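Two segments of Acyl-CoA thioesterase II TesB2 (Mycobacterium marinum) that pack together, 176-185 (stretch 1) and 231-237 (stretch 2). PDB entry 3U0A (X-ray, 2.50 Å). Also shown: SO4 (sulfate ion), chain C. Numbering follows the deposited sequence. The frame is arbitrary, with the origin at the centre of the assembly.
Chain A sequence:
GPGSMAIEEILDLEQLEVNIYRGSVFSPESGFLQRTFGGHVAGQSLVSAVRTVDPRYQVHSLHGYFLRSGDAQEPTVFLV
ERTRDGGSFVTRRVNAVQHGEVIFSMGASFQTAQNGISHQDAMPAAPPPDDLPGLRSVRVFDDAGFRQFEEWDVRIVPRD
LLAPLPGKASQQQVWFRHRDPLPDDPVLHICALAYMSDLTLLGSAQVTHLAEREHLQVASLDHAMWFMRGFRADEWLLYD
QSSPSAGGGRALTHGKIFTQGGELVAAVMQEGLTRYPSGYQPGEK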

# COMPACT_ATOMS: atom_id res chain seq x y z
N PHE A 176 20.47 -7.39 -3.87
CA PHE A 176 20.20 -8.82 -3.75
C PHE A 176 20.08 -9.46 -5.11
O PHE A 176 19.73 -8.82 -6.09
CB PHE A 176 18.96 -9.12 -2.86
CG PHE A 176 17.63 -8.58 -3.39
CD1 PHE A 176 16.68 -9.43 -4.00
CD2 PHE A 176 17.28 -7.23 -3.23
CE1 PHE A 176 15.45 -8.93 -4.44
CE2 PHE A 176 16.04 -6.74 -3.71
CZ PHE A 176 15.13 -7.60 -4.30
N ARG A 177 20.35 -10.76 -5.13
CA ARG A 177 20.37 -11.52 -6.35
C ARG A 177 20.30 -13.00 -5.98
O ARG A 177 21.01 -13.44 -5.07
CB ARG A 177 21.68 -11.19 -7.11
CG ARG A 177 21.99 -12.14 -8.24
CD ARG A 177 23.28 -11.77 -8.99
NE ARG A 177 24.50 -12.23 -8.34
CZ ARG A 177 25.71 -12.20 -8.89
NH1 ARG A 177 25.89 -11.73 -10.14
NH2 ARG A 177 26.76 -12.62 -8.21
N HIS A 178 19.45 -13.75 -6.68
CA HIS A 178 19.42 -15.20 -6.59
C HIS A 178 20.69 -15.73 -7.24
O HIS A 178 20.97 -15.42 -8.39
CB HIS A 178 18.18 -15.78 -7.28
CG HIS A 178 17.91 -17.24 -6.92
ND1 HIS A 178 18.37 -18.27 -7.66
CD2 HIS A 178 17.23 -17.81 -5.86
CE1 HIS A 178 17.99 -19.43 -7.10
NE2 HIS A 178 17.30 -19.16 -6.00
N ARG A 179 21.46 -16.52 -6.49
CA ARG A 179 22.76 -17.04 -6.94
C ARG A 179 22.70 -17.84 -8.24
O ARG A 179 23.49 -17.65 -9.12
CB ARG A 179 23.36 -17.96 -5.86
CG ARG A 179 24.48 -17.33 -5.07
CD ARG A 179 24.67 -17.96 -3.68
NE ARG A 179 25.44 -17.03 -2.85
CZ ARG A 179 25.22 -16.74 -1.55
NH1 ARG A 179 24.21 -17.31 -0.87
NH2 ARG A 179 25.99 -15.85 -0.92
N ASP A 180 21.75 -18.76 -8.31
CA ASP A 180 21.67 -19.69 -9.43
C ASP A 180 20.59 -19.21 -10.36
O ASP A 180 19.59 -18.65 -9.89
CB ASP A 180 21.29 -21.11 -8.98
CG ASP A 180 22.40 -21.84 -8.21
OD1 ASP A 180 23.53 -21.30 -7.99
OD2 ASP A 180 22.10 -23.00 -7.85
N PRO A 181 20.75 -19.47 -11.67
CA PRO A 181 19.79 -19.03 -12.67
C PRO A 181 18.45 -19.66 -12.39
O PRO A 181 18.41 -20.79 -11.89
CB PRO A 181 20.35 -19.57 -14.00
CG PRO A 181 21.76 -19.92 -13.73
CD PRO A 181 21.83 -20.28 -12.26
N LEU A 182 17.39 -18.93 -12.73
CA LEU A 182 16.03 -19.32 -12.46
C LEU A 182 15.32 -19.64 -13.77
O LEU A 182 15.69 -19.13 -14.82
CB LEU A 182 15.29 -18.15 -11.78
CG LEU A 182 15.79 -17.73 -10.40
CD1 LEU A 182 15.41 -16.32 -10.01
CD2 LEU A 182 15.25 -18.73 -9.38
N PRO A 183 14.26 -20.42 -13.71
CA PRO A 183 13.37 -20.53 -14.86
C PRO A 183 12.87 -19.17 -15.36
O PRO A 183 12.85 -18.18 -14.58
CB PRO A 183 12.19 -21.32 -14.32
CG PRO A 183 12.72 -22.05 -13.13
CD PRO A 183 13.85 -21.26 -12.58
N ASP A 184 12.45 -19.15 -16.63
CA ASP A 184 11.89 -17.94 -17.27
C ASP A 184 10.36 -17.80 -17.05
O ASP A 184 9.61 -17.62 -18.01
CB ASP A 184 12.16 -17.95 -18.78
CG ASP A 184 13.63 -17.96 -19.09
OD1 ASP A 184 14.40 -17.65 -18.15
OD2 ASP A 184 14.00 -18.28 -20.25
N ASP A 185 9.91 -17.92 -15.81
CA ASP A 185 8.49 -17.77 -15.49
C ASP A 185 8.31 -16.48 -14.68
O ASP A 185 8.71 -16.41 -13.52
CB ASP A 185 8.02 -19.00 -14.71
CG ASP A 185 6.62 -18.87 -14.21
OD1 ASP A 185 5.88 -17.95 -14.61
OD2 ASP A 185 6.24 -19.70 -13.39
N PHE A 231 11.64 -7.77 -14.82
CA PHE A 231 13.00 -7.83 -14.28
C PHE A 231 13.41 -9.31 -14.18
O PHE A 231 12.64 -10.19 -14.55
CB PHE A 231 13.02 -7.19 -12.88
CG PHE A 231 12.14 -7.90 -11.88
CD1 PHE A 231 10.80 -7.58 -11.76
CD2 PHE A 231 12.66 -8.92 -11.09
CE1 PHE A 231 9.99 -8.24 -10.87
CE2 PHE A 231 11.85 -9.60 -10.20
CZ PHE A 231 10.51 -9.26 -10.08
N ARG A 232 14.59 -9.56 -13.66
CA ARG A 232 15.01 -10.90 -13.33
C ARG A 232 15.64 -10.97 -11.94
O ARG A 232 16.58 -10.25 -11.64
CB ARG A 232 16.02 -11.37 -14.36
CG ARG A 232 15.39 -11.76 -15.70
CD ARG A 232 16.29 -12.68 -16.52
NE ARG A 232 16.52 -13.98 -15.85
CZ ARG A 232 15.80 -15.09 -16.03
NH1 ARG A 232 14.78 -15.11 -16.87
NH2 ARG A 232 16.12 -16.18 -15.35
N ALA A 233 15.11 -11.85 -11.08
CA ALA A 233 15.63 -12.01 -9.72
C ALA A 233 16.93 -12.80 -9.60
O ALA A 233 17.43 -12.89 -8.53
CB ALA A 233 14.59 -12.64 -8.87
N ASP A 234 17.42 -13.41 -10.68
CA ASP A 234 18.78 -13.94 -10.72
C ASP A 234 19.82 -12.93 -11.28
O ASP A 234 20.98 -13.29 -11.55
CB ASP A 234 18.84 -15.26 -11.51
CG ASP A 234 18.14 -15.19 -12.86
OD1 ASP A 234 17.66 -14.10 -13.24
OD2 ASP A 234 18.03 -16.24 -13.52
N GLU A 235 19.40 -11.67 -11.42
CA GLU A 235 20.30 -10.55 -11.74
C GLU A 235 20.21 -9.53 -10.63
O GLU A 235 19.25 -9.54 -9.87
CB GLU A 235 19.91 -9.93 -13.09
CG GLU A 235 20.40 -10.74 -14.30
CD GLU A 235 20.06 -10.12 -15.67
OE1 GLU A 235 19.42 -9.01 -15.73
OE2 GLU A 235 20.49 -10.74 -16.68
N TRP A 236 21.19 -8.65 -10.52
CA TRP A 236 21.19 -7.70 -9.42
C TRP A 236 19.96 -6.79 -9.41
O TRP A 236 19.60 -6.18 -10.43
CB TRP A 236 22.46 -6.85 -9.42
CG TRP A 236 23.69 -7.60 -8.95
CD1 TRP A 236 24.80 -7.95 -9.70
CD2 TRP A 236 23.98 -8.10 -7.59
NE1 TRP A 236 25.71 -8.61 -8.93
CE2 TRP A 236 25.28 -8.74 -7.67
CE3 TRP A 236 23.30 -8.07 -6.37
CZ2 TRP A 236 25.88 -9.35 -6.57
CZ3 TRP A 236 23.90 -8.69 -5.27
CH2 TRP A 236 25.17 -9.31 -5.38
N LEU A 237 19.31 -6.75 -8.24
CA LEU A 237 18.27 -5.79 -7.89
C LEU A 237 18.76 -4.92 -6.72
O LEU A 237 19.30 -5.43 -5.74
CB LEU A 237 16.99 -6.51 -7.48
CG LEU A 237 16.40 -7.48 -8.49
CD1 LEU A 237 15.37 -8.36 -7.83
CD2 LEU A 237 15.84 -6.74 -9.71
S SO4 C . 29.47 -12.27 -11.33
O1 SO4 C . 28.60 -11.29 -12.07
O2 SO4 C . 30.33 -11.61 -10.29
O3 SO4 C . 28.66 -13.34 -10.65
O4 SO4 C . 30.33 -12.92 -12.35

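How do the two backbones hold each other? At one end Phe176 and Leu237 form an antiparallel, hydrogen-bonded pair, each giving its amide to the other's carbonyl. Phe176 N lies 3.0 Å from Leu237 O, and Leu237 N lies 3.0 Å from Phe176 O, both with nearly straight N-H...O angles. Two residues further along stretch 1, His178 N donates to Ala233 O at 2.9 Å. This third bond departs from the regular pairing: its acceptor lies within a type I turn from Arg232 to Glu235, which has Glu235 N 3.2 Å from Arg232 O in a hydrogen bond. In the same turn, Asp234 CA lies 3.5 Å from His178 O, a CA-H...O contact that adds to the polar backbone links.

What do the charged side chains do where stretch 1 leaves its strand? Asp234 and Arg232 form a compact unit within stretch 2, with Arg232 NH2 2.6 Å from Asp234 OD2 in a salt bridge and Arg232 NE 2.9 Å from Asp234 OD1. Both then reach across to the loop. Asp234 OD2 accepts a hydrogen bond from Leu182 N at 2.9 Å, while Arg232 NH2 donates to Leu182 O at 3.0 Å, so the NH and CO of one loop residue are both engaged by this pair. Further on, Arg232 NH1 meets Asp184 OD1 at 2.9 Å in a salt bridge that is also a hydrogen bond, though its 136° angle is well short of straight. Arg232 thus lies between two carboxylates, one from each stretch.

Where do apolar and aromatic groups meet? Leu237 packs over one face of the Phe176 ring, its CB 4.0 Å from the ring centroid and 18° off the normal, a CH-pi contact. On the same side of the ring, Leu237 CD1 comes to 3.4 Å from Phe176 CE1. The side chains of this pair lie on the same face of the sheet, which lets them pack together beside their paired backbones. Smaller in scale is the meeting of Leu182 and Ala233, where Leu182 CD1 comes within 3.9 Å of Ala233 CB.

How does Arg177 use both its chain and its charge? Its aliphatic part lies across the indole of Trp236, with Arg177 CD 3.9 Å from the centroid of the five-membered ring and only 9° off the normal, so the methylene sits almost directly over the ring. Arg177 NH1 lies 3.4 Å from Trp236 NE1, but both atoms are donors and no hydrogen bond joins them. The guanidinium instead finds acceptors on the sulfate, probably a guest from the crystallisation liquor: Arg177 NH2 donates to SO4 O3 at 3.2 Å, and Arg177 NH1 makes weak bonds to SO4 O3 at 3.2 Å and SO4 O1 at 3.4 Å.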